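Local coordinates for uncharacterized protein (Shigella flexneri 5a str. M90T, PDB 5EUR) that is of unknown function, possibly related to glutathione S-transferases, and forms a small, largely helical domain with a three-stranded antiparallel sheet, at residues Gly44-Asn55 against Tyr67-Ser77; Leu54-Leu62 against Glu81-Arg89. All coordinates share one frame; numbering follows the deposited sequence.

Interaction 1 of 2, residues Gly44-Asn55 against Tyr67-Ser77; sequences GSDMANSNRILN and YGKYSRWWAQS
Leu54 reaches across to 67-77 with CB and both methyl groups. Its CB sits over one face of the Trp74 indole, 3.9 Å from the centroid of the five-membered ring, a CH-pi contact. With CG beside the backbone N (chi1 -73°), the side chain is turned toward helix 68-75: CD1 packs 3.9 Å from Tyr70 CB and also meets the Tyr70 carbonyl, while CD2 touches Tyr67 CD2. The Tyr67 hydroxyl itself bonds to Thr32 O on helix 28-43. The Trp74 ring is held at its edge as well, because NE1 donates to Asn55 OD1 over 2.7 Å, in the indole plane but from well above the amide plane. Helices 47-55 and 68-75 cross nearly at right angles (-85°), an orthogonal helix-helix packing in a small alpha+beta domain, their axes 9.3 Å apart. Between them lies a water that accepts from Ser50 OG at 2.6 Å and donates to both Asn51 OD1 and Tyr70 O, bridging the two helices. Toward the start of helix 47-55, Met47 makes a Met-aromatic contact, SD lying obliquely 4.6 Å from the centroid of the Trp73 five-membered ring. Nearby, Tyr70 OH approaches Gly44 O to 2.8 Å in the plane of the phenol.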
loop_
_atom_site.group_PDB
_atom_site.type_symbol
_atom_site.label_atom_id
_atom_site.label_comp_id
_atom_site.label_asym_id
_atom_site.label_seq_id
_atom_site.Cartn_x
_atom_site.Cartn_y
_atom_site.Cartn_z
ATOM N N GLY A 44 6.895 6.722 -12.596
ATOM C CA GLY A 44 8.038 7.417 -13.165
ATOM C C GLY A 44 7.636 8.600 -14.025
ATOM O O GLY A 44 7.014 9.541 -13.532
ATOM N N SER A 45 7.969 8.566 -15.315
ATOM C CA SER A 45 7.576 9.626 -16.232
ATOM C C SER A 45 6.528 9.159 -17.239
ATOM O O SER A 45 6.390 9.754 -18.313
ATOM C CB SER A 45 8.814 10.173 -16.941
ATOM O OG SER A 45 9.638 10.844 -16.002
ATOM N N ASP A 46 5.781 8.103 -16.906
ATOM C CA ASP A 46 4.733 7.554 -17.757
ATOM C C ASP A 46 3.449 8.349 -17.524
ATOM O O ASP A 46 2.522 7.930 -16.818
ATOM C CB ASP A 46 4.567 6.070 -17.464
ATOM C CG ASP A 46 3.653 5.380 -18.423
ATOM O OD1 ASP A 46 3.041 6.048 -19.284
ATOM O OD2 ASP A 46 3.559 4.144 -18.310
ATOM N N MET A 47 3.404 9.515 -18.179
ATOM C CA MET A 47 2.335 10.493 -17.977
ATOM C C MET A 47 0.969 9.946 -18.374
ATOM O O MET A 47 -0.048 10.340 -17.794
ATOM C CB MET A 47 2.684 11.751 -18.783
ATOM C CG MET A 47 1.665 12.863 -18.767
ATOM S SD MET A 47 2.272 14.220 -19.805
ATOM C CE MET A 47 2.299 13.430 -21.403
ATOM N N ALA A 48 0.913 9.049 -19.361
ATOM C CA ALA A 48 -0.364 8.442 -19.722
ATOM C C ALA A 48 -0.928 7.633 -18.559
ATOM O O ALA A 48 -2.127 7.714 -18.245
ATOM C CB ALA A 48 -0.192 7.568 -20.963
ATOM N N ASN A 49 -0.064 6.870 -17.886
ATOM C CA ASN A 49 -0.512 6.060 -16.759
ATOM C C ASN A 49 -0.911 6.940 -15.584
ATOM O O ASN A 49 -1.955 6.712 -14.950
ATOM C CB ASN A 49 0.587 5.074 -16.340
ATOM C CG ASN A 49 0.069 3.971 -15.433
ATOM O OD1 ASN A 49 -1.132 3.865 -15.182
ATOM N ND2 ASN A 49 0.981 3.133 -14.935
ATOM N N SER A 50 -0.088 7.944 -15.267
ATOM C CA SER A 50 -0.440 8.794 -14.130
ATOM C C SER A 50 -1.712 9.585 -14.419
ATOM O O SER A 50 -2.515 9.827 -13.509
ATOM C CB SER A 50 0.723 9.716 -13.738
ATOM O OG SER A 50 1.173 10.564 -14.785
ATOM N N ASN A 51 -1.935 9.959 -15.680
ATOM C CA ASN A 51 -3.191 10.620 -16.017
ATOM C C ASN A 51 -4.376 9.706 -15.767
ATOM O O ASN A 51 -5.399 10.159 -15.243
ATOM C CB ASN A 51 -3.185 11.085 -17.473
ATOM C CG ASN A 51 -2.359 12.329 -17.685
ATOM O OD1 ASN A 51 -2.039 13.056 -16.745
ATOM N ND2 ASN A 51 -2.001 12.585 -18.940
ATOM N N ARG A 52 -4.263 8.418 -16.144
ATOM C CA ARG A 52 -5.338 7.467 -15.852
ATOM C C ARG A 52 -5.623 7.388 -14.354
ATOM O O ARG A 52 -6.784 7.466 -13.910
ATOM C CB ARG A 52 -4.977 6.074 -16.383
ATOM C CG ARG A 52 -5.157 5.865 -17.879
ATOM C CD ARG A 52 -4.735 4.432 -18.277
ATOM N NE ARG A 52 -5.413 3.414 -17.468
ATOM C CZ ARG A 52 -6.538 2.789 -17.812
ATOM N NH1 ARG A 52 -7.127 3.058 -18.967
ATOM N NH2 ARG A 52 -7.072 1.885 -17.000
ATOM N N ILE A 53 -4.568 7.188 -13.558
ATOM C CA ILE A 53 -4.742 7.109 -12.110
ATOM C C ILE A 53 -5.484 8.334 -11.595
ATOM O O ILE A 53 -6.453 8.225 -10.833
ATOM C CB ILE A 53 -3.378 6.964 -11.419
ATOM C CG1 ILE A 53 -2.757 5.604 -11.752
ATOM C CG2 ILE A 53 -3.536 7.113 -9.924
ATOM C CD1 ILE A 53 -1.251 5.558 -11.450
ATOM N N LEU A 54 -5.032 9.525 -11.999
ATOM C CA LEU A 54 -5.606 10.748 -11.438
ATOM C C LEU A 54 -7.023 10.990 -11.942
ATOM O O LEU A 54 -7.831 11.587 -11.228
ATOM C CB LEU A 54 -4.687 11.937 -11.715
ATOM C CG LEU A 54 -3.423 11.887 -10.832
ATOM C CD1 LEU A 54 -2.423 12.964 -11.214
ATOM C CD2 LEU A 54 -3.804 12.026 -9.352
ATOM N N ASN A 55 -7.350 10.536 -13.149
ATOM C CA ASN A 55 -8.748 10.598 -13.559
ATOM C C ASN A 55 -9.617 9.728 -12.654
ATOM O O ASN A 55 -10.724 10.126 -12.286
ATOM C CB ASN A 55 -8.897 10.204 -15.028
ATOM C CG ASN A 55 -8.598 11.360 -15.978
ATOM O OD1 ASN A 55 -8.880 12.527 -15.676
ATOM N ND2 ASN A 55 -8.060 11.037 -17.142
ATOM N N TYR A 67 -0.824 16.171 -6.049
ATOM C CA TYR A 67 0.290 15.286 -6.395
ATOM C C TYR A 67 1.288 15.953 -7.333
ATOM O O TYR A 67 1.735 15.358 -8.323
ATOM C CB TYR A 67 -0.242 13.981 -6.973
ATOM C CG TYR A 67 -1.153 13.309 -5.977
ATOM C CD1 TYR A 67 -0.627 12.559 -4.929
ATOM C CD2 TYR A 67 -2.533 13.463 -6.049
ATOM C CE1 TYR A 67 -1.451 11.971 -3.986
ATOM C CE2 TYR A 67 -3.365 12.872 -5.118
ATOM C CZ TYR A 67 -2.820 12.127 -4.093
ATOM O OH TYR A 67 -3.657 11.546 -3.172
ATOM N N GLY A 68 1.628 17.211 -7.034
ATOM C CA GLY A 68 2.763 17.863 -7.671
ATOM C C GLY A 68 2.774 17.763 -9.184
ATOM O O GLY A 68 1.786 18.055 -9.869
ATOM N N LYS A 69 3.926 17.362 -9.725
ATOM C CA LYS A 69 4.090 17.318 -11.172
ATOM C C LYS A 69 3.046 16.424 -11.834
ATOM O O LYS A 69 2.566 16.731 -12.933
ATOM C CB LYS A 69 5.512 16.862 -11.525
ATOM C CG LYS A 69 5.802 15.399 -11.223
ATOM C CD LYS A 69 7.227 15.019 -11.599
ATOM C CE LYS A 69 7.537 13.599 -11.141
ATOM N NZ LYS A 69 8.939 13.167 -11.460
ATOM N N TYR A 70 2.676 15.314 -11.186
ATOM C CA TYR A 70 1.659 14.448 -11.766
ATOM C C TYR A 70 0.335 15.188 -11.874
ATOM O O TYR A 70 -0.371 15.062 -12.882
ATOM C CB TYR A 70 1.502 13.171 -10.929
ATOM C CG TYR A 70 2.776 12.350 -10.909
ATOM C CD1 TYR A 70 3.204 11.669 -12.045
ATOM C CD2 TYR A 70 3.552 12.255 -9.765
ATOM C CE1 TYR A 70 4.380 10.924 -12.041
ATOM C CE2 TYR A 70 4.714 11.508 -9.754
ATOM C CZ TYR A 70 5.127 10.853 -10.887
ATOM O OH TYR A 70 6.303 10.127 -10.856
ATOM N N SER A 71 -0.006 15.972 -10.843
ATOM C CA SER A 71 -1.237 16.766 -10.912
ATOM C C SER A 71 -1.172 17.849 -11.986
ATOM O O SER A 71 -2.167 18.106 -12.672
ATOM C CB SER A 71 -1.535 17.399 -9.563
ATOM O OG SER A 71 -1.899 16.402 -8.625
ATOM N N ARG A 72 -0.032 18.521 -12.123
ATOM C CA ARG A 72 0.051 19.575 -13.131
ATOM C C ARG A 72 -0.054 18.993 -14.538
ATOM O O ARG A 72 -0.789 19.528 -15.389
ATOM C CB ARG A 72 1.337 20.380 -12.926
ATOM C CG ARG A 72 1.405 20.991 -11.523
ATOM C CD ARG A 72 2.495 22.046 -11.348
ATOM N NE ARG A 72 3.815 21.462 -11.116
ATOM C CZ ARG A 72 4.295 21.147 -9.915
ATOM N NH1 ARG A 72 3.564 21.356 -8.824
ATOM N NH2 ARG A 72 5.507 20.618 -9.807
ATOM N N TRP A 73 0.639 17.869 -14.784
ATOM C CA TRP A 73 0.456 17.131 -16.030
ATOM C C TRP A 73 -1.010 16.794 -16.263
ATOM O O TRP A 73 -1.540 17.023 -17.353
ATOM C CB TRP A 73 1.267 15.829 -16.031
ATOM C CG TRP A 73 2.747 15.937 -15.946
ATOM C CD1 TRP A 73 3.511 17.055 -16.112
ATOM C CD2 TRP A 73 3.665 14.846 -15.748
ATOM N NE1 TRP A 73 4.849 16.731 -15.998
ATOM C CE2 TRP A 73 4.965 15.383 -15.772
ATOM C CE3 TRP A 73 3.504 13.472 -15.530
ATOM C CZ2 TRP A 73 6.108 14.593 -15.589
ATOM C CZ3 TRP A 73 4.640 12.679 -15.364
ATOM C CH2 TRP A 73 5.924 13.249 -15.383
ATOM N N TRP A 74 -1.680 16.237 -15.244
ATOM C CA TRP A 74 -3.064 15.805 -15.419
ATOM C C TRP A 74 -3.977 16.988 -15.726
ATOM O O TRP A 74 -4.863 16.889 -16.579
ATOM C CB TRP A 74 -3.533 15.065 -14.158
ATOM C CG TRP A 74 -5.012 14.849 -14.050
ATOM C CD1 TRP A 74 -5.771 13.899 -14.688
ATOM C CD2 TRP A 74 -5.919 15.618 -13.254
ATOM N NE1 TRP A 74 -7.091 14.022 -14.308
ATOM C CE2 TRP A 74 -7.205 15.078 -13.441
ATOM C CE3 TRP A 74 -5.759 16.710 -12.390
ATOM C CZ2 TRP A 74 -8.343 15.605 -12.798
ATOM C CZ3 TRP A 74 -6.888 17.231 -11.753
ATOM C CH2 TRP A 74 -8.158 16.667 -11.956
ATOM N N ALA A 75 -3.755 18.112 -15.049
ATOM C CA ALA A 75 -4.611 19.287 -15.199
ATOM C C ALA A 75 -4.479 19.909 -16.577
ATOM O O ALA A 75 -5.411 20.579 -17.045
ATOM C CB ALA A 75 -4.282 20.325 -14.128
ATOM N N GLN A 76 -3.331 19.739 -17.232
ATOM C CA GLN A 76 -3.199 20.247 -18.593
ATOM C C GLN A 76 -3.165 19.136 -19.643
ATOM O O GLN A 76 -2.630 19.329 -20.741
ATOM C CB GLN A 76 -1.982 21.162 -18.679
ATOM C CG GLN A 76 -2.156 22.364 -17.747
ATOM C CD GLN A 76 -0.860 22.976 -17.261
ATOM O OE1 GLN A 76 -0.377 23.956 -17.825
ATOM N NE2 GLN A 76 -0.290 22.404 -16.203
ATOM N N SER A 77 -3.797 17.994 -19.332
ATOM C CA SER A 77 -3.872 16.778 -20.131
ATOM C C SER A 77 -5.209 16.698 -20.873
ATOM O O SER A 77 -6.003 17.645 -20.863
ATOM C CB SER A 77 -3.675 15.543 -19.247
ATOM O OG SER A 77 -4.847 15.259 -18.479
HETATM O O HOH W 1 -0.361 12.652 -14.631
HETATM O O HOH W 2 -6.933 13.191 -19.297
#

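Interaction 2 of 2, residues Leu54-Leu62 against Glu81-Arg89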
loop_
_atom_site.group_PDB
_atom_site.type_symbol
_atom_site.label_atom_id
_atom_site.label_comp_id
_atom_site.label_asym_id
_atom_site.label_seq_id
_atom_site.Cartn_x
_atom_site.Cartn_y
_atom_site.Cartn_z
ATOM N N LEU A 54 -5.032 9.525 -11.999
ATOM C CA LEU A 54 -5.606 10.748 -11.438
ATOM C C LEU A 54 -7.023 10.990 -11.942
ATOM O O LEU A 54 -7.831 11.587 -11.228
ATOM C CB LEU A 54 -4.687 11.937 -11.715
ATOM C CG LEU A 54 -3.423 11.887 -10.832
ATOM C CD1 LEU A 54 -2.423 12.964 -11.214
ATOM C CD2 LEU A 54 -3.804 12.026 -9.352
ATOM N N ASN A 55 -7.350 10.536 -13.149
ATOM C CA ASN A 55 -8.748 10.598 -13.559
ATOM C C ASN A 55 -9.617 9.728 -12.654
ATOM O O ASN A 55 -10.724 10.126 -12.286
ATOM C CB ASN A 55 -8.897 10.204 -15.028
ATOM C CG ASN A 55 -8.598 11.360 -15.978
ATOM O OD1 ASN A 55 -8.880 12.527 -15.676
ATOM N ND2 ASN A 55 -8.060 11.037 -17.142
ATOM N N ASP A 56 -9.126 8.553 -12.249
ATOM C CA ASP A 56 -9.919 7.736 -11.327
ATOM C C ASP A 56 -9.992 8.350 -9.929
ATOM O O ASP A 56 -11.022 8.226 -9.236
ATOM C CB ASP A 56 -9.342 6.323 -11.279
ATOM C CG ASP A 56 -9.565 5.580 -12.578
ATOM O OD1 ASP A 56 -10.440 6.014 -13.381
ATOM O OD2 ASP A 56 -8.861 4.587 -12.806
ATOM N N ILE A 57 -8.910 9.003 -9.493
ATOM C CA ILE A 57 -8.924 9.716 -8.220
ATOM C C ILE A 57 -9.975 10.823 -8.251
ATOM O O ILE A 57 -10.797 10.949 -7.338
ATOM C CB ILE A 57 -7.519 10.270 -7.912
ATOM C CG1 ILE A 57 -6.528 9.120 -7.695
ATOM C CG2 ILE A 57 -7.544 11.228 -6.730
ATOM C CD1 ILE A 57 -6.969 8.119 -6.629
ATOM N N HIS A 58 -9.975 11.620 -9.323
ATOM C CA HIS A 58 -10.942 12.702 -9.483
ATOM C C HIS A 58 -12.363 12.160 -9.536
ATOM O O HIS A 58 -13.266 12.687 -8.870
ATOM C CB HIS A 58 -10.609 13.473 -10.763
ATOM C CG HIS A 58 -11.420 14.719 -10.966
ATOM N ND1 HIS A 58 -11.227 15.865 -10.224
ATOM C CD2 HIS A 58 -12.388 15.008 -11.869
ATOM C CE1 HIS A 58 -12.056 16.807 -10.654
ATOM N NE2 HIS A 58 -12.779 16.308 -11.640
ATOM N N ALA A 59 -12.566 11.090 -10.303
ATOM C CA ALA A 59 -13.895 10.503 -10.456
ATOM C C ALA A 59 -14.455 9.999 -9.135
ATOM O O ALA A 59 -15.681 9.967 -8.953
ATOM C CB ALA A 59 -13.845 9.359 -11.464
ATOM N N ALA A 60 -13.585 9.571 -8.215
ATOM C CA ALA A 60 -14.044 9.067 -6.930
ATOM C C ALA A 60 -14.392 10.167 -5.934
ATOM O O ALA A 60 -14.843 9.856 -4.827
ATOM C CB ALA A 60 -12.980 8.141 -6.334
ATOM N N GLY A 61 -14.182 11.431 -6.277
ATOM C CA GLY A 61 -14.427 12.501 -5.336
ATOM C C GLY A 61 -13.233 12.914 -4.512
ATOM O O GLY A 61 -13.384 13.726 -3.589
ATOM N N LEU A 62 -12.054 12.390 -4.821
ATOM C CA LEU A 62 -10.828 12.722 -4.116
ATOM C C LEU A 62 -10.095 13.848 -4.840
ATOM O O LEU A 62 -10.440 14.227 -5.961
ATOM C CB LEU A 62 -9.943 11.485 -3.993
ATOM C CG LEU A 62 -10.609 10.319 -3.262
ATOM C CD1 LEU A 62 -9.747 9.046 -3.350
ATOM C CD2 LEU A 62 -10.865 10.692 -1.823
ATOM N N GLU A 81 -10.989 13.143 -21.683
ATOM C CA GLU A 81 -10.899 12.124 -20.644
ATOM C C GLU A 81 -11.069 12.748 -19.266
ATOM O O GLU A 81 -11.749 12.171 -18.399
ATOM C CB GLU A 81 -9.579 11.360 -20.734
ATOM C CG GLU A 81 -9.726 9.968 -21.340
ATOM C CD GLU A 81 -10.637 9.064 -20.522
ATOM O OE1 GLU A 81 -10.785 9.296 -19.304
ATOM O OE2 GLU A 81 -11.218 8.123 -21.101
ATOM N N ARG A 82 -10.485 13.939 -19.056
ATOM C CA ARG A 82 -10.719 14.639 -17.795
ATOM C C ARG A 82 -12.199 14.928 -17.606
ATOM O O ARG A 82 -12.712 14.867 -16.487
ATOM C CB ARG A 82 -9.929 15.946 -17.723
ATOM C CG ARG A 82 -8.494 15.830 -17.254
ATOM C CD ARG A 82 -7.906 17.201 -16.940
ATOM N NE ARG A 82 -7.545 17.957 -18.141
ATOM C CZ ARG A 82 -8.135 19.083 -18.529
ATOM N NH1 ARG A 82 -9.119 19.603 -17.810
ATOM N NH2 ARG A 82 -7.733 19.696 -19.635
ATOM N N GLN A 83 -12.903 15.253 -18.691
ATOM C CA GLN A 83 -14.323 15.572 -18.570
ATOM C C GLN A 83 -15.149 14.335 -18.245
ATOM O O GLN A 83 -16.122 14.418 -17.489
ATOM C CB GLN A 83 -14.820 16.239 -19.855
ATOM C CG GLN A 83 -16.314 16.537 -19.864
ATOM C CD GLN A 83 -16.763 17.429 -18.720
ATOM O OE1 GLN A 83 -15.976 18.185 -18.148
ATOM N NE2 GLN A 83 -18.048 17.348 -18.385
ATOM N N GLU A 84 -14.781 13.179 -18.795
ATOM C CA GLU A 84 -15.458 11.945 -18.406
ATOM C C GLU A 84 -15.254 11.675 -16.921
ATOM O O GLU A 84 -16.189 11.269 -16.213
ATOM C CB GLU A 84 -14.956 10.777 -19.254
ATOM C CG GLU A 84 -15.398 10.850 -20.716
ATOM C CD GLU A 84 -16.905 10.932 -20.869
ATOM O OE1 GLU A 84 -17.619 10.143 -20.209
ATOM O OE2 GLU A 84 -17.378 11.800 -21.637
ATOM N N ALA A 85 -14.038 11.937 -16.427
ATOM C CA ALA A 85 -13.799 11.837 -14.990
ATOM C C ALA A 85 -14.674 12.814 -14.211
ATOM O O ALA A 85 -15.194 12.475 -13.145
ATOM C CB ALA A 85 -12.322 12.083 -14.687
ATOM N N GLU A 86 -14.837 14.034 -14.722
ATOM C CA GLU A 86 -15.665 15.026 -14.039
ATOM C C GLU A 86 -17.130 14.594 -13.987
ATOM O O GLU A 86 -17.800 14.779 -12.968
ATOM C CB GLU A 86 -15.520 16.387 -14.724
ATOM C CG GLU A 86 -16.417 17.476 -14.143
ATOM C CD GLU A 86 -16.004 17.960 -12.754
ATOM O OE1 GLU A 86 -14.844 17.739 -12.345
ATOM O OE2 GLU A 86 -16.849 18.578 -12.062
ATOM N N ARG A 87 -17.644 14.004 -15.068
ATOM C CA ARG A 87 -19.009 13.483 -15.045
ATOM C C ARG A 87 -19.174 12.431 -13.961
ATOM O O ARG A 87 -20.152 12.451 -13.195
ATOM C CB ARG A 87 -19.362 12.889 -16.406
ATOM C CG ARG A 87 -19.698 13.932 -17.445
ATOM C CD ARG A 87 -19.850 13.316 -18.821
ATOM N NE ARG A 87 -20.990 12.406 -18.915
ATOM C CZ ARG A 87 -22.215 12.770 -19.294
ATOM N NH1 ARG A 87 -22.469 14.031 -19.606
ATOM N NH2 ARG A 87 -23.187 11.871 -19.360
ATOM N N ARG A 88 -18.210 11.503 -13.876
ATOM C CA ARG A 88 -18.259 10.482 -12.830
ATOM C C ARG A 88 -18.189 11.113 -11.439
ATOM O O ARG A 88 -18.901 10.688 -10.521
ATOM C CB ARG A 88 -17.114 9.487 -13.064
ATOM C CG ARG A 88 -17.256 8.725 -14.397
ATOM C CD ARG A 88 -16.086 7.785 -14.722
ATOM N NE ARG A 88 -15.644 6.936 -13.625
ATOM C CZ ARG A 88 -14.370 6.634 -13.385
ATOM N NH1 ARG A 88 -13.404 7.118 -14.160
ATOM N NH2 ARG A 88 -14.062 5.847 -12.365
ATOM N N ARG A 89 -17.368 12.160 -11.283
ATOM C CA ARG A 89 -17.247 12.856 -10.007
ATOM C C ARG A 89 -18.566 13.498 -9.601
ATOM O O ARG A 89 -18.971 13.407 -8.439
ATOM C CB ARG A 89 -16.148 13.915 -10.087
ATOM C CG ARG A 89 -15.880 14.666 -8.791
ATOM C CD ARG A 89 -14.840 15.755 -9.032
ATOM N NE ARG A 89 -14.511 16.542 -7.844
ATOM C CZ ARG A 89 -13.581 16.206 -6.947
ATOM N NH1 ARG A 89 -12.879 15.080 -7.091
ATOM N NH2 ARG A 89 -13.350 17.000 -5.906
HETATM O O HOH W 3 -8.578 8.120 -17.815
#
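Arg89 lays its guanidinium flat on the His58 imidazole, planes 13° apart, while NH1 of the same group donates to two backbone carbonyls. Its chain, extended from CG to NE, carries CD over the ring face, 3.5 Å from the centroid. Beyond it, NH1 reaches His58 O at 3.0 Å on an in-plane lone pair and Leu62 O at 2.8 Å, tilted from that carbonyl's plane. Both acceptor residues belong to the Schellman motif that ends helix 54-59, in which Gly61 N bonds His58 O and Leu62 N bonds Ile57 O. At the imidazole edge, NE2 donates to Glu86 OE1 across 2.6 Å, and the other oxygen, OE2, forms a salt bridge with Lys90 NZ. The two helices run nearly parallel, at 25°, and small residues let their axes come within 8.0 Å: Ala59 CA lies 3.6 Å from Ala85 O in a CA-H...O contact. On another side Arg88 spreads its guanidinium over Ala59 CB, and NH1 makes a long salt bridge of 3.3 Å with Asp56 OD1, while Asp56 OD2 accepts from Leu8 N. The short bond to Glu86 probably favours a positively charged imidazole, whereas the stacked Arg89 would oppose one; Arg89's own charge would suit the negative end of the helix dipole.

Interactions 1 and 2 follow each other along helix 47-59, their centres 13 Å apart, so one helix receives helix 68-75 nearly at right angles and then helix 79-99 almost alongside. Leu54 and Asn55 belong to both segments on this helix; Asn55 faces Trp74 in one contact and the Arg82-Ala85 turn in the other. At the junction, Trp74 CH2 packs 3.6 Å from His58 ND1, and Arg82 NH2 lies 3.0 Å from Ser77 O, a probable hydrogen bond from helix 79-99 back to the connection that follows helix 68-75. The bound magnesium ion is remote from both contacts, about 13 Å from the Tyr67 side chain and about 14 Å from that of Leu62.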